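Local structure of attachment invasion locus protein (Yersinia pestis, 3QRA) at residues M1-I7 with Y34-N40; S8-S14 with P27-K33; Y71-T75 with Y136-K140; N129-S135 with M150-R156. The protein mediates bacterial adhesion as an outer-membrane beta-barrel and probably promotes invasion of eukaryotic cells by a mechanism that remains unknown. All coordinates share one frame. Residue numbers count along the deposited sequence, not the author numbering.

All four contacts belong to one closed barrel of eight antiparallel strands. Contacts 1 and 2 follow each other along the same hairpin, strands 5-18 and 28-37; contact 4 holds the last hairpin, 130-141 with 144-156, which hydrogen-bonds to strand 5-18 and closes the barrel. These three are partly buried, with main-chain pairing dividing an interior face that carries the charged and polar groups from a largely apolar, detergent-touched outer one. Contact 3 is wholly buried and spans the lumen through side chains and water alone. Charge links the parts: Glu4 and Glu37 of contact 1 meet Arg156 of contact 4, while Lys33 of contact 2 meets Asp133 of contact 4.

Contact 1: M1-I7 with Y34-N40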
# COMPACT_ATOMS: atom_id res chain seq x y z
N MET A 1 -7.89 10.20 -20.18
CA MET A 1 -7.77 11.47 -20.88
C MET A 1 -7.85 12.66 -19.93
O MET A 1 -8.20 12.52 -18.76
CB MET A 1 -8.90 11.61 -21.92
CG MET A 1 -9.07 10.40 -22.82
SD MET A 1 -10.35 10.73 -24.06
CE MET A 1 -9.51 11.92 -25.10
N GLU A 2 -7.56 13.85 -20.46
CA GLU A 2 -7.61 15.09 -19.69
C GLU A 2 -8.91 15.28 -18.89
O GLU A 2 -10.01 15.16 -19.43
CB GLU A 2 -7.39 16.28 -20.62
CG GLU A 2 -7.37 17.63 -19.92
CD GLU A 2 -6.68 18.69 -20.75
OE1 GLU A 2 -5.70 18.36 -21.45
OE2 GLU A 2 -7.12 19.86 -20.72
N GLY A 3 -8.76 15.56 -17.60
CA GLY A 3 -9.91 15.87 -16.76
C GLY A 3 -10.57 14.64 -16.15
O GLY A 3 -11.53 14.76 -15.39
N GLU A 4 -10.05 13.46 -16.46
CA GLU A 4 -10.66 12.22 -15.95
C GLU A 4 -10.07 11.76 -14.63
O GLU A 4 -8.85 11.82 -14.43
CB GLU A 4 -10.60 11.10 -16.99
CG GLU A 4 -11.51 11.36 -18.20
CD GLU A 4 -11.50 10.23 -19.21
OE1 GLU A 4 -10.57 9.39 -19.18
OE2 GLU A 4 -12.43 10.17 -20.03
N SER A 5 -10.95 11.27 -13.76
CA SER A 5 -10.59 10.73 -12.46
C SER A 5 -10.73 9.21 -12.49
O SER A 5 -11.63 8.68 -13.14
CB SER A 5 -11.54 11.27 -11.39
OG SER A 5 -11.47 12.68 -11.28
N SER A 6 -9.86 8.53 -11.75
CA SER A 6 -9.99 7.09 -11.54
C SER A 6 -9.99 6.81 -10.04
O SER A 6 -9.16 7.32 -9.31
CB SER A 6 -8.82 6.35 -12.18
OG SER A 6 -8.72 6.66 -13.57
N ILE A 7 -10.93 6.01 -9.59
CA ILE A 7 -10.98 5.66 -8.18
C ILE A 7 -10.99 4.14 -8.11
O ILE A 7 -11.74 3.48 -8.84
CB ILE A 7 -12.23 6.27 -7.48
CG1 ILE A 7 -12.30 5.87 -6.01
CG2 ILE A 7 -13.51 5.87 -8.22
CD1 ILE A 7 -11.16 6.41 -5.18
N TYR A 34 -6.58 7.17 -5.92
CA TYR A 34 -7.33 8.18 -6.65
C TYR A 34 -6.39 8.84 -7.64
O TYR A 34 -5.33 9.32 -7.26
CB TYR A 34 -7.92 9.23 -5.72
CG TYR A 34 -8.47 10.42 -6.48
CD1 TYR A 34 -9.70 10.36 -7.11
CD2 TYR A 34 -7.73 11.59 -6.62
CE1 TYR A 34 -10.20 11.44 -7.84
CE2 TYR A 34 -8.22 12.67 -7.33
CZ TYR A 34 -9.44 12.59 -7.94
OH TYR A 34 -9.90 13.68 -8.65
N ARG A 35 -6.79 8.85 -8.91
CA ARG A 35 -5.96 9.39 -9.98
C ARG A 35 -6.69 10.51 -10.67
O ARG A 35 -7.91 10.46 -10.84
CB ARG A 35 -5.65 8.29 -11.02
CG ARG A 35 -4.88 8.79 -12.24
CD ARG A 35 -4.74 7.65 -13.25
NE ARG A 35 -4.10 8.06 -14.50
CZ ARG A 35 -3.89 7.22 -15.51
NH1 ARG A 35 -4.28 5.96 -15.38
NH2 ARG A 35 -3.28 7.63 -16.63
N TYR A 36 -5.95 11.54 -11.05
CA TYR A 36 -6.53 12.62 -11.84
C TYR A 36 -5.58 12.94 -12.98
O TYR A 36 -4.39 13.14 -12.76
CB TYR A 36 -6.78 13.87 -10.99
CG TYR A 36 -7.51 14.95 -11.77
CD1 TYR A 36 -8.91 14.98 -11.81
CD2 TYR A 36 -6.82 15.93 -12.47
CE1 TYR A 36 -9.59 15.94 -12.51
CE2 TYR A 36 -7.51 16.92 -13.19
CZ TYR A 36 -8.90 16.91 -13.19
OH TYR A 36 -9.62 17.86 -13.88
N GLU A 37 -6.10 12.97 -14.17
CA GLU A 37 -5.32 13.22 -15.36
C GLU A 37 -5.46 14.70 -15.76
O GLU A 37 -6.51 15.12 -16.06
CB GLU A 37 -5.74 12.28 -16.48
CG GLU A 37 -5.37 10.84 -16.28
CD GLU A 37 -5.91 9.89 -17.29
OE1 GLU A 37 -5.49 9.92 -18.43
OE2 GLU A 37 -6.76 9.10 -16.94
N PHE A 38 -4.36 15.44 -15.69
CA PHE A 38 -4.28 16.86 -15.99
C PHE A 38 -4.32 17.13 -17.47
O PHE A 38 -4.71 18.16 -17.88
CB PHE A 38 -2.94 17.42 -15.60
CG PHE A 38 -2.66 17.30 -14.23
CD1 PHE A 38 -3.48 17.87 -13.33
CD2 PHE A 38 -1.57 16.62 -13.82
CE1 PHE A 38 -3.22 17.75 -12.02
CE2 PHE A 38 -1.29 16.54 -12.53
CZ PHE A 38 -2.12 17.08 -11.62
N ASN A 39 -3.80 16.20 -18.23
CA ASN A 39 -3.85 16.25 -19.68
C ASN A 39 -3.88 14.82 -20.23
O ASN A 39 -4.05 13.89 -19.46
CB ASN A 39 -2.73 17.11 -20.28
CG ASN A 39 -1.35 16.58 -19.98
OD1 ASN A 39 -1.09 15.39 -20.14
ND2 ASN A 39 -0.45 17.46 -19.55
N ASN A 40 -3.76 14.64 -21.53
CA ASN A 40 -3.89 13.30 -22.10
C ASN A 40 -2.72 12.35 -21.79
O ASN A 40 -2.77 11.17 -22.11
CB ASN A 40 -4.09 13.38 -23.62
CG ASN A 40 -5.46 13.90 -24.00
OD1 ASN A 40 -6.43 13.73 -23.26
ND2 ASN A 40 -5.55 14.53 -25.16
O HOH W 1 -3.67 16.72 -23.70
O HOH W 2 -7.92 9.02 -14.48
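Glu37 is the residue most covered here, its carboxylate held inside the barrel mouth between several positive groups. OE1 of Glu37 accepts the terminal amine N of Met1 at 3.0 Å, a charged hydrogen bond, and also meets Arg81; OE2 of Glu37 is salt-bridged to Arg156. The same amine N of Met1 donates to OE1 of Glu4 at 3.0 Å, and this carboxylate also pairs with Arg156. On the main chain, N of Gly3 donates to O of Glu37 (2.8 Å) and N of Glu37 to O of Glu4 (3.0 Å). The pairing extends beyond the start of strand 5-18, into the type II turn Met1 to Glu4 that precedes it, with Gly3 at a positive phi of 87°. This end carries both chain termini and in small eight-stranded outer-membrane barrels is the periplasmic one. Glu2 lies along the chain after strand 28-37: its N donates to OD1 of Asn40 at 3.0 Å, and its CG sits 3.4 Å from O of Phe38. Ser6 anchors the regular antiparallel part, a hydrogen-bonded pair with Arg35 (Ser6 N to Arg35 O 2.9 Å, Arg35 N to Ser6 O 2.8 Å). A water lies 2.7 Å from OG of Ser6 and donates to OE2 of Glu37, also at 2.7 Å, while the extended Arg35 side chain reaches across to Ser87 and Gln123.

Contact 2: S8-S14 with P27-K33; sequences SIGYAQS and PRGFNLK. With C8E ((hydroxyethyloxy)tri(ethyloxy)octane), chain B; C8E ((hydroxyethyloxy)tri(ethyloxy)octane), chain G.
Ile9 (t, t) overlaps Leu32 (m, t), CG1 of Ile9 resting 3.6 Å from CD2 of Leu32 on the lipid-facing side of a barrel hairpin. Strands 8-14 and 28-33 are extended and antiparallel, their axes 4.1 Å apart at closest and 138° between directions. Hydrogen-bonded pairs are Ser8-Lys33 (N to O 3.0 Å both ways), Gly10-Asn31 (2.9 Å both ways) and Ala12-Gly29 (Ala12 N to Gly29 O 3.0 Å, Gly29 N to Ala12 O 2.9 Å); N of Ser14 adds a bond to O of Pro27 at 2.9 Å. Ile9-Leu32, Tyr11-Phe30 and Gln13-Arg28 are the non-hydrogen-bonded pairs between. Tyr11 (m) turns away into detergent: its CB is 3.5 Å from C3 of C8E (chain G), whose C6 covers one ring face. O of Ile9 lies 3.2 Å from C11 of C8E (chain B). Inward, Lys33 (m) curls back so that NZ donates to OD1 of Asn31 (t) at 2.8 Å and meets Asp133 and Ser135 across the lumen. A water bridges OG of Ser8 (2.7 Å) and O of Asn31 (3.3 Å). Apolar and aromatic but for Gln13 and Arg28, the outer face thus suits a bilayer; polar Ser8, Asn31 and Lys33 face inside.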
# COMPACT_ATOMS: atom_id res chain seq x y z
N SER A 8 -10.13 3.60 -7.25
CA SER A 8 -10.07 2.15 -7.08
C SER A 8 -9.92 1.73 -5.63
O SER A 8 -9.34 2.46 -4.80
CB SER A 8 -8.93 1.55 -7.91
OG SER A 8 -7.66 2.11 -7.60
N ILE A 9 -10.44 0.54 -5.33
CA ILE A 9 -10.20 -0.10 -4.05
C ILE A 9 -9.58 -1.46 -4.32
O ILE A 9 -9.88 -2.10 -5.33
CB ILE A 9 -11.50 -0.24 -3.19
CG1 ILE A 9 -11.15 -0.61 -1.75
CG2 ILE A 9 -12.47 -1.27 -3.80
CD1 ILE A 9 -12.34 -0.53 -0.79
N GLY A 10 -8.71 -1.90 -3.42
CA GLY A 10 -8.00 -3.14 -3.66
C GLY A 10 -7.46 -3.82 -2.43
O GLY A 10 -7.42 -3.24 -1.34
N TYR A 11 -7.04 -5.06 -2.63
CA TYR A 11 -6.36 -5.85 -1.62
C TYR A 11 -4.97 -5.27 -1.41
O TYR A 11 -4.33 -4.80 -2.37
CB TYR A 11 -6.21 -7.28 -2.10
CG TYR A 11 -7.50 -8.00 -2.38
CD1 TYR A 11 -8.20 -8.65 -1.37
CD2 TYR A 11 -8.01 -8.06 -3.68
CE1 TYR A 11 -9.38 -9.32 -1.62
CE2 TYR A 11 -9.19 -8.73 -3.95
CZ TYR A 11 -9.87 -9.36 -2.92
OH TYR A 11 -11.03 -10.02 -3.17
N ALA A 12 -4.53 -5.28 -0.16
CA ALA A 12 -3.12 -5.02 0.13
C ALA A 12 -2.56 -6.15 1.00
O ALA A 12 -3.23 -6.64 1.90
CB ALA A 12 -2.95 -3.67 0.81
N GLN A 13 -1.33 -6.59 0.71
CA GLN A 13 -0.72 -7.62 1.53
C GLN A 13 0.75 -7.25 1.73
O GLN A 13 1.44 -6.91 0.76
CB GLN A 13 -0.83 -8.99 0.85
CG GLN A 13 -0.16 -10.11 1.64
CD GLN A 13 -1.01 -11.36 1.71
OE1 GLN A 13 -0.96 -12.10 2.69
NE2 GLN A 13 -1.79 -11.62 0.66
N SER A 14 1.20 -7.29 2.97
CA SER A 14 2.58 -6.93 3.29
C SER A 14 3.40 -8.16 3.68
O SER A 14 2.86 -9.14 4.20
CB SER A 14 2.64 -5.91 4.44
OG SER A 14 1.97 -4.70 4.14
N PRO A 27 0.51 -9.93 7.24
CA PRO A 27 -0.33 -8.72 7.33
C PRO A 27 -1.12 -8.42 6.05
O PRO A 27 -0.58 -8.47 4.95
CB PRO A 27 0.68 -7.61 7.62
CG PRO A 27 1.85 -8.31 8.25
CD PRO A 27 1.92 -9.65 7.57
N ARG A 28 -2.40 -8.09 6.23
CA ARG A 28 -3.31 -7.88 5.10
C ARG A 28 -4.22 -6.69 5.37
O ARG A 28 -4.47 -6.32 6.51
CB ARG A 28 -4.18 -9.13 4.89
CG ARG A 28 -3.40 -10.33 4.37
CD ARG A 28 -4.32 -11.45 3.96
NE ARG A 28 -4.94 -12.10 5.10
CZ ARG A 28 -4.45 -13.17 5.71
NH1 ARG A 28 -3.32 -13.72 5.27
NH2 ARG A 28 -5.08 -13.70 6.75
N GLY A 29 -4.73 -6.09 4.30
CA GLY A 29 -5.63 -4.97 4.44
C GLY A 29 -6.08 -4.52 3.07
O GLY A 29 -6.35 -5.34 2.19
N PHE A 30 -6.13 -3.20 2.90
CA PHE A 30 -6.72 -2.63 1.69
C PHE A 30 -5.98 -1.38 1.23
O PHE A 30 -5.13 -0.82 1.94
CB PHE A 30 -8.21 -2.31 1.94
CG PHE A 30 -8.42 -1.15 2.87
CD1 PHE A 30 -8.58 0.13 2.37
CD2 PHE A 30 -8.41 -1.34 4.24
CE1 PHE A 30 -8.74 1.21 3.23
CE2 PHE A 30 -8.56 -0.27 5.11
CZ PHE A 30 -8.73 1.01 4.60
N ASN A 31 -6.32 -0.95 0.02
CA ASN A 31 -5.66 0.17 -0.63
C ASN A 31 -6.70 0.96 -1.42
O ASN A 31 -7.44 0.39 -2.21
CB ASN A 31 -4.58 -0.38 -1.56
CG ASN A 31 -3.95 0.67 -2.45
OD1 ASN A 31 -3.74 0.42 -3.64
ND2 ASN A 31 -3.64 1.84 -1.88
N LEU A 32 -6.78 2.27 -1.17
CA LEU A 32 -7.60 3.16 -2.00
C LEU A 32 -6.65 4.00 -2.84
O LEU A 32 -5.68 4.55 -2.31
CB LEU A 32 -8.44 4.08 -1.12
CG LEU A 32 -9.49 3.38 -0.25
CD1 LEU A 32 -9.96 4.28 0.89
CD2 LEU A 32 -10.67 2.92 -1.10
N LYS A 33 -6.91 4.09 -4.14
CA LYS A 33 -6.12 4.99 -4.99
C LYS A 33 -7.03 5.93 -5.75
O LYS A 33 -8.13 5.53 -6.16
CB LYS A 33 -5.20 4.23 -5.96
CG LYS A 33 -4.06 3.47 -5.27
CD LYS A 33 -2.81 3.46 -6.20
CE LYS A 33 -1.66 2.66 -5.58
NZ LYS A 33 -1.92 1.18 -5.62
C1 C8E B . -14.49 2.83 -3.03
C2 C8E B . -14.44 3.00 -4.54
C3 C8E B . -14.07 1.69 -5.24
C4 C8E B . -15.06 1.36 -6.35
C5 C8E B . -15.70 -0.02 -6.13
C6 C8E B . -15.11 -1.01 -7.13
C7 C8E B . -15.26 -2.45 -6.64
C8 C8E B . -14.15 -3.34 -7.20
O9 C8E B . -13.60 -4.08 -6.13
C10 C8E B . -12.64 -5.03 -6.53
C11 C8E B . -11.44 -4.84 -5.61
O12 C8E B . -10.48 -5.84 -5.85
C13 C8E B . -9.99 -5.77 -7.15
C14 C8E B . -9.48 -7.13 -7.59
O15 C8E B . -8.72 -6.95 -8.76
C16 C8E B . -9.53 -6.89 -9.92
C17 C8E B . -10.30 -8.19 -10.10
C1 C8E G . -2.52 -8.22 -3.31
C2 C8E G . -3.17 -9.44 -2.65
C3 C8E G . -4.39 -9.91 -3.45
C4 C8E G . -4.82 -11.32 -3.05
C5 C8E G . -6.19 -11.66 -3.64
C6 C8E G . -7.22 -11.96 -2.56
C7 C8E G . -7.94 -13.28 -2.84
C8 C8E G . -8.86 -13.68 -1.69
O HOH W 3 -7.34 4.55 -9.08
O HOH W 4 -6.93 0.56 -5.45

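Contact 3: Y71-T75 with Y136-K140; sequences YYSVT and YEYSK. With C8E ((hydroxyethyloxy)tri(ethyloxy)octane), chain F; C8E ((hydroxyethyloxy)tri(ethyloxy)octane), chain H.
This is a polar side-chain contact across the barrel interior, between strands 66-81 and 130-141, which are not neighbours in the sheet. Both segments are regular extended strand, crossing at 112° with axes 9.7 Å apart at closest; the nearest CA atoms, of Ser73 and Ser139, are 9.0 Å apart, so no main-chain bonds form. Glu137 (t, t, chi3 -70°) spans the gap. Its OE2 accepts two hydrogen bonds, from OH of Tyr71 (t, chi2 80°) at 2.7 Å and from OG of Ser73 (p) at 2.6 Å. Its OE1 takes hydrogen bonds from two waters at 2.7 and 2.6 Å, which lie 2.8 and 2.9 Å respectively from OG1 of Thr75 (p). CB of Ser139 meets the edge of the Tyr71 ring, 3.6 Å from OH. A buried carboxylate held by hydroxyls and water suits the polar lumen of small outer-membrane barrels. Alternate residues face out: C7 of C8E (chain F) lies over the Tyr72 ring and O9 of C8E (chain H) over that of Tyr136. Around the contact, Tyr71 packs on Thr51 of strand 42-53, Ala117 of strand 108-124 and Val146 of strand 144-156, and Glu137 touches Met150 of that last strand.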
# COMPACT_ATOMS: atom_id res chain seq x y z
N TYR A 71 0.30 -1.36 9.75
CA TYR A 71 1.04 -0.51 8.83
C TYR A 71 0.06 0.33 8.03
O TYR A 71 -0.89 -0.15 7.54
CB TYR A 71 1.85 -1.36 7.88
CG TYR A 71 2.54 -0.61 6.74
CD1 TYR A 71 3.70 0.06 6.95
CD2 TYR A 71 2.01 -0.60 5.47
CE1 TYR A 71 4.33 0.72 5.91
CE2 TYR A 71 2.66 0.05 4.44
CZ TYR A 71 3.82 0.71 4.67
OH TYR A 71 4.44 1.35 3.67
N TYR A 72 0.34 1.59 7.90
CA TYR A 72 -0.31 2.33 6.90
C TYR A 72 0.53 3.38 6.22
O TYR A 72 1.57 3.73 6.69
CB TYR A 72 -1.57 2.92 7.36
CG TYR A 72 -1.47 3.85 8.47
CD1 TYR A 72 -1.57 3.40 9.77
CD2 TYR A 72 -1.37 5.20 8.23
CE1 TYR A 72 -1.50 4.29 10.80
CE2 TYR A 72 -1.31 6.12 9.24
CZ TYR A 72 -1.38 5.69 10.55
OH TYR A 72 -1.32 6.63 11.57
N SER A 73 0.03 3.81 5.09
CA SER A 73 0.86 4.70 4.29
C SER A 73 0.00 5.64 3.48
O SER A 73 -1.13 5.32 3.11
CB SER A 73 1.78 3.89 3.38
OG SER A 73 1.06 3.22 2.35
N VAL A 74 0.57 6.82 3.22
CA VAL A 74 -0.05 7.78 2.32
C VAL A 74 1.05 8.17 1.35
O VAL A 74 2.13 8.63 1.77
CB VAL A 74 -0.60 9.02 3.05
CG1 VAL A 74 -1.09 10.07 2.05
CG2 VAL A 74 -1.74 8.62 3.97
N THR A 75 0.82 7.93 0.07
CA THR A 75 1.85 8.22 -0.95
C THR A 75 1.23 8.90 -2.16
O THR A 75 0.02 8.84 -2.37
CB THR A 75 2.59 6.94 -1.42
OG1 THR A 75 1.64 6.02 -1.96
CG2 THR A 75 3.36 6.25 -0.26
N TYR A 136 3.47 -1.86 -6.03
CA TYR A 136 4.33 -2.32 -4.94
C TYR A 136 4.83 -1.10 -4.18
O TYR A 136 5.05 -0.02 -4.75
CB TYR A 136 5.51 -3.15 -5.47
CG TYR A 136 6.51 -3.49 -4.39
CD1 TYR A 136 6.27 -4.55 -3.51
CD2 TYR A 136 7.69 -2.77 -4.24
CE1 TYR A 136 7.19 -4.87 -2.52
CE2 TYR A 136 8.60 -3.08 -3.23
CZ TYR A 136 8.34 -4.13 -2.38
OH TYR A 136 9.23 -4.46 -1.39
N GLU A 137 4.99 -1.27 -2.87
CA GLU A 137 5.44 -0.22 -2.00
C GLU A 137 6.48 -0.77 -1.03
O GLU A 137 6.37 -1.90 -0.61
CB GLU A 137 4.25 0.30 -1.21
CG GLU A 137 4.55 1.39 -0.21
CD GLU A 137 3.26 1.95 0.33
OE1 GLU A 137 2.56 2.62 -0.45
OE2 GLU A 137 2.93 1.67 1.50
N TYR A 138 7.46 0.05 -0.67
CA TYR A 138 8.51 -0.35 0.26
C TYR A 138 8.70 0.75 1.30
O TYR A 138 8.68 1.94 0.98
CB TYR A 138 9.82 -0.56 -0.50
CG TYR A 138 11.01 -0.83 0.40
CD1 TYR A 138 11.22 -2.09 0.95
CD2 TYR A 138 11.94 0.18 0.68
CE1 TYR A 138 12.33 -2.34 1.76
CE2 TYR A 138 13.04 -0.07 1.49
CZ TYR A 138 13.23 -1.32 2.03
OH TYR A 138 14.33 -1.55 2.82
N SER A 139 8.85 0.35 2.56
CA SER A 139 9.21 1.32 3.59
C SER A 139 10.14 0.65 4.59
O SER A 139 9.89 -0.48 5.01
CB SER A 139 7.95 1.85 4.30
OG SER A 139 8.27 2.82 5.29
N LYS A 140 11.22 1.33 4.95
CA LYS A 140 12.11 0.83 5.98
C LYS A 140 11.93 1.64 7.26
O LYS A 140 12.16 2.85 7.29
CB LYS A 140 13.58 0.82 5.54
CG LYS A 140 14.48 0.08 6.54
CD LYS A 140 15.85 -0.24 5.96
CE LYS A 140 16.66 -1.09 6.95
NZ LYS A 140 17.95 -1.51 6.36
C1 C8E F . -10.10 5.11 5.25
C2 C8E F . -9.40 4.33 6.36
C3 C8E F . -8.64 5.27 7.29
C4 C8E F . -8.44 4.66 8.67
C5 C8E F . -6.96 4.61 9.03
C6 C8E F . -6.71 5.28 10.38
C7 C8E F . -5.38 4.84 10.99
C8 C8E F . -5.08 5.64 12.25
O9 C8E F . -4.30 4.86 13.13
C1 C8E H . 2.76 -4.00 -10.80
C2 C8E H . 3.89 -3.53 -9.88
C3 C8E H . 5.09 -3.04 -10.68
C4 C8E H . 5.96 -2.11 -9.85
C5 C8E H . 7.42 -2.57 -9.82
C6 C8E H . 7.92 -2.79 -8.39
C7 C8E H . 9.05 -3.80 -8.37
C8 C8E H . 9.54 -4.08 -6.95
O9 C8E H . 9.93 -5.43 -6.84
O HOH W 5 5.29 -1.23 2.30
O HOH W 6 0.34 4.07 -0.46
O HOH W 7 2.99 3.55 -2.82

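Contact 4: N129-S135 with M150-R156; sequences NFVIDAS and MLGAGYR. With C8E ((hydroxyethyloxy)tri(ethyloxy)octane), chain B.
Ala134, Leu151 (t, p) and Ile132 (m, t) form the apolar middle of the outer face, CD1 of Leu151 lying 4.2 Å from CB of Ala134 and 4.5 Å from CG2 of Ile132. Towards the chain's end the rings of Phe130 and Tyr155 (both m) meet obliquely, centroids 5.7 Å apart and planes at 52°. Detergent lies against part of this surface: C13 of C8E (chain B) is 3.6 Å from N of Ala153. Beneath, extended strands 130-135 and 150-156 run antiparallel, axes 4.2 Å apart at closest and 148° between directions. The hydrogen-bonded pairs, with N-O distances of 2.9 to 3.0 Å, are Val131-Gly154, Asp133-Gly152 and Ser135-Met150, each bonded both ways; Phe130-Tyr155, Ile132-Ala153 and Ala134-Leu151 alternate with them. This is the barrel's last hairpin, and strand 144-156 also pairs with strand 5-18 to close it. The interior face mixes Val131, Met150 and two glycines with Asp133 and Ser135: OG of Ser135 (p), 3.5 Å from SD of Met150 (m, t), is also hydrogen-bonded by Lys33, and Asp133 (t) reaches Lys33, Tyr89 and Gln123. At the polar end N of Arg156 donates to O of Asn129 (2.9 Å), and ND2 of Asn129 (m) to O of Arg156 (3.0 Å); the Arg156 guanidinium meets Pro128 O, Glu4 and Glu37. Through Arg156 and Asp133, salt bridges thus tie the last hairpin to the first.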
# COMPACT_ATOMS: atom_id res chain seq x y z
N ASN A 129 -13.79 3.24 -19.16
CA ASN A 129 -14.33 3.64 -17.86
C ASN A 129 -14.01 2.71 -16.69
O ASN A 129 -14.53 2.90 -15.60
CB ASN A 129 -15.84 3.85 -17.94
CG ASN A 129 -16.22 4.91 -18.94
OD1 ASN A 129 -16.82 4.61 -19.96
ND2 ASN A 129 -15.86 6.16 -18.65
N PHE A 130 -13.17 1.71 -16.92
CA PHE A 130 -12.81 0.79 -15.84
C PHE A 130 -11.33 0.87 -15.58
O PHE A 130 -10.55 1.23 -16.46
CB PHE A 130 -13.17 -0.65 -16.20
CG PHE A 130 -14.64 -0.86 -16.39
CD1 PHE A 130 -15.44 -1.25 -15.34
CD2 PHE A 130 -15.23 -0.62 -17.62
CE1 PHE A 130 -16.80 -1.44 -15.52
CE2 PHE A 130 -16.59 -0.80 -17.81
CZ PHE A 130 -17.37 -1.21 -16.75
N VAL A 131 -10.95 0.50 -14.36
CA VAL A 131 -9.56 0.53 -13.90
C VAL A 131 -9.21 -0.76 -13.21
O VAL A 131 -9.94 -1.22 -12.44
CB VAL A 131 -9.31 1.58 -12.85
CG1 VAL A 131 -7.86 1.74 -12.61
CG2 VAL A 131 -9.81 2.78 -13.21
N ILE A 132 -8.05 -1.29 -13.52
CA ILE A 132 -7.41 -2.33 -12.74
C ILE A 132 -6.08 -1.74 -12.32
O ILE A 132 -5.34 -1.21 -13.14
CB ILE A 132 -7.19 -3.60 -13.57
CG1 ILE A 132 -8.55 -4.13 -14.06
CG2 ILE A 132 -6.45 -4.66 -12.74
CD1 ILE A 132 -8.45 -5.39 -14.88
N ASP A 133 -5.79 -1.79 -11.02
CA ASP A 133 -4.63 -1.10 -10.48
C ASP A 133 -3.72 -2.12 -9.80
O ASP A 133 -4.20 -3.00 -9.10
CB ASP A 133 -5.08 -0.04 -9.47
CG ASP A 133 -3.90 0.63 -8.77
OD1 ASP A 133 -3.33 1.57 -9.37
OD2 ASP A 133 -3.54 0.23 -7.63
N ALA A 134 -2.41 -2.02 -10.00
CA ALA A 134 -1.50 -2.90 -9.26
C ALA A 134 -0.24 -2.13 -8.92
O ALA A 134 0.28 -1.39 -9.74
CB ALA A 134 -1.15 -4.15 -10.07
N SER A 135 0.24 -2.30 -7.69
CA SER A 135 1.46 -1.59 -7.31
C SER A 135 2.23 -2.28 -6.19
O SER A 135 1.71 -3.18 -5.53
CB SER A 135 1.12 -0.14 -6.90
OG SER A 135 0.57 -0.07 -5.60
N MET A 150 -0.27 -4.48 -3.85
CA MET A 150 -1.63 -3.97 -3.91
C MET A 150 -2.23 -4.33 -5.25
O MET A 150 -1.56 -4.20 -6.29
CB MET A 150 -1.62 -2.44 -3.74
CG MET A 150 -1.01 -1.98 -2.41
SD MET A 150 -0.80 -0.19 -2.33
CE MET A 150 0.57 -0.10 -1.17
N LEU A 151 -3.48 -4.77 -5.22
CA LEU A 151 -4.20 -5.12 -6.45
C LEU A 151 -5.66 -4.71 -6.29
O LEU A 151 -6.36 -5.24 -5.42
CB LEU A 151 -4.11 -6.61 -6.72
CG LEU A 151 -4.96 -7.14 -7.89
CD1 LEU A 151 -4.48 -6.56 -9.21
CD2 LEU A 151 -4.91 -8.67 -7.93
N GLY A 152 -6.12 -3.80 -7.13
CA GLY A 152 -7.44 -3.21 -6.97
C GLY A 152 -8.15 -2.94 -8.28
O GLY A 152 -7.64 -3.24 -9.35
N ALA A 153 -9.34 -2.39 -8.17
CA ALA A 153 -10.16 -2.12 -9.34
C ALA A 153 -11.14 -1.02 -9.02
O ALA A 153 -11.42 -0.72 -7.85
CB ALA A 153 -10.91 -3.39 -9.80
N GLY A 154 -11.67 -0.40 -10.07
CA GLY A 154 -12.62 0.68 -9.89
C GLY A 154 -12.97 1.31 -11.22
O GLY A 154 -12.95 0.65 -12.26
N TYR A 155 -13.28 2.60 -11.19
CA TYR A 155 -13.86 3.24 -12.35
C TYR A 155 -13.13 4.51 -12.71
O TYR A 155 -12.47 5.11 -11.87
CB TYR A 155 -15.31 3.57 -12.08
CG TYR A 155 -16.10 2.35 -11.71
CD1 TYR A 155 -16.56 1.48 -12.68
CD2 TYR A 155 -16.36 2.05 -10.38
CE1 TYR A 155 -17.29 0.35 -12.34
CE2 TYR A 155 -17.07 0.92 -10.03
CZ TYR A 155 -17.54 0.08 -11.01
OH TYR A 155 -18.25 -1.05 -10.66
N ARG A 156 -13.26 4.89 -13.98
CA ARG A 156 -12.72 6.13 -14.49
C ARG A 156 -13.77 6.93 -15.21
O ARG A 156 -14.41 6.40 -16.03
CB ARG A 156 -11.61 5.83 -15.48
CG ARG A 156 -11.11 7.05 -16.06
CD ARG A 156 -9.83 6.87 -16.67
NE ARG A 156 -9.94 6.13 -17.87
CZ ARG A 156 -9.26 6.44 -18.94
NH1 ARG A 156 -8.45 7.43 -18.86
NH2 ARG A 156 -9.34 5.76 -20.04
C1 C8E B . -14.49 2.83 -3.03
C2 C8E B . -14.44 3.00 -4.54
C3 C8E B . -14.07 1.69 -5.24
C4 C8E B . -15.06 1.36 -6.35
C5 C8E B . -15.70 -0.02 -6.13
C6 C8E B . -15.11 -1.01 -7.13
C7 C8E B . -15.26 -2.45 -6.64
C8 C8E B . -14.15 -3.34 -7.20
O9 C8E B . -13.60 -4.08 -6.13
C10 C8E B . -12.64 -5.03 -6.53
C11 C8E B . -11.44 -4.84 -5.61
O12 C8E B . -10.48 -5.84 -5.85
C13 C8E B . -9.99 -5.77 -7.15
C14 C8E B . -9.48 -7.13 -7.59
O15 C8E B . -8.72 -6.95 -8.76
C16 C8E B . -9.53 -6.89 -9.92
C17 C8E B . -10.30 -8.19 -10.10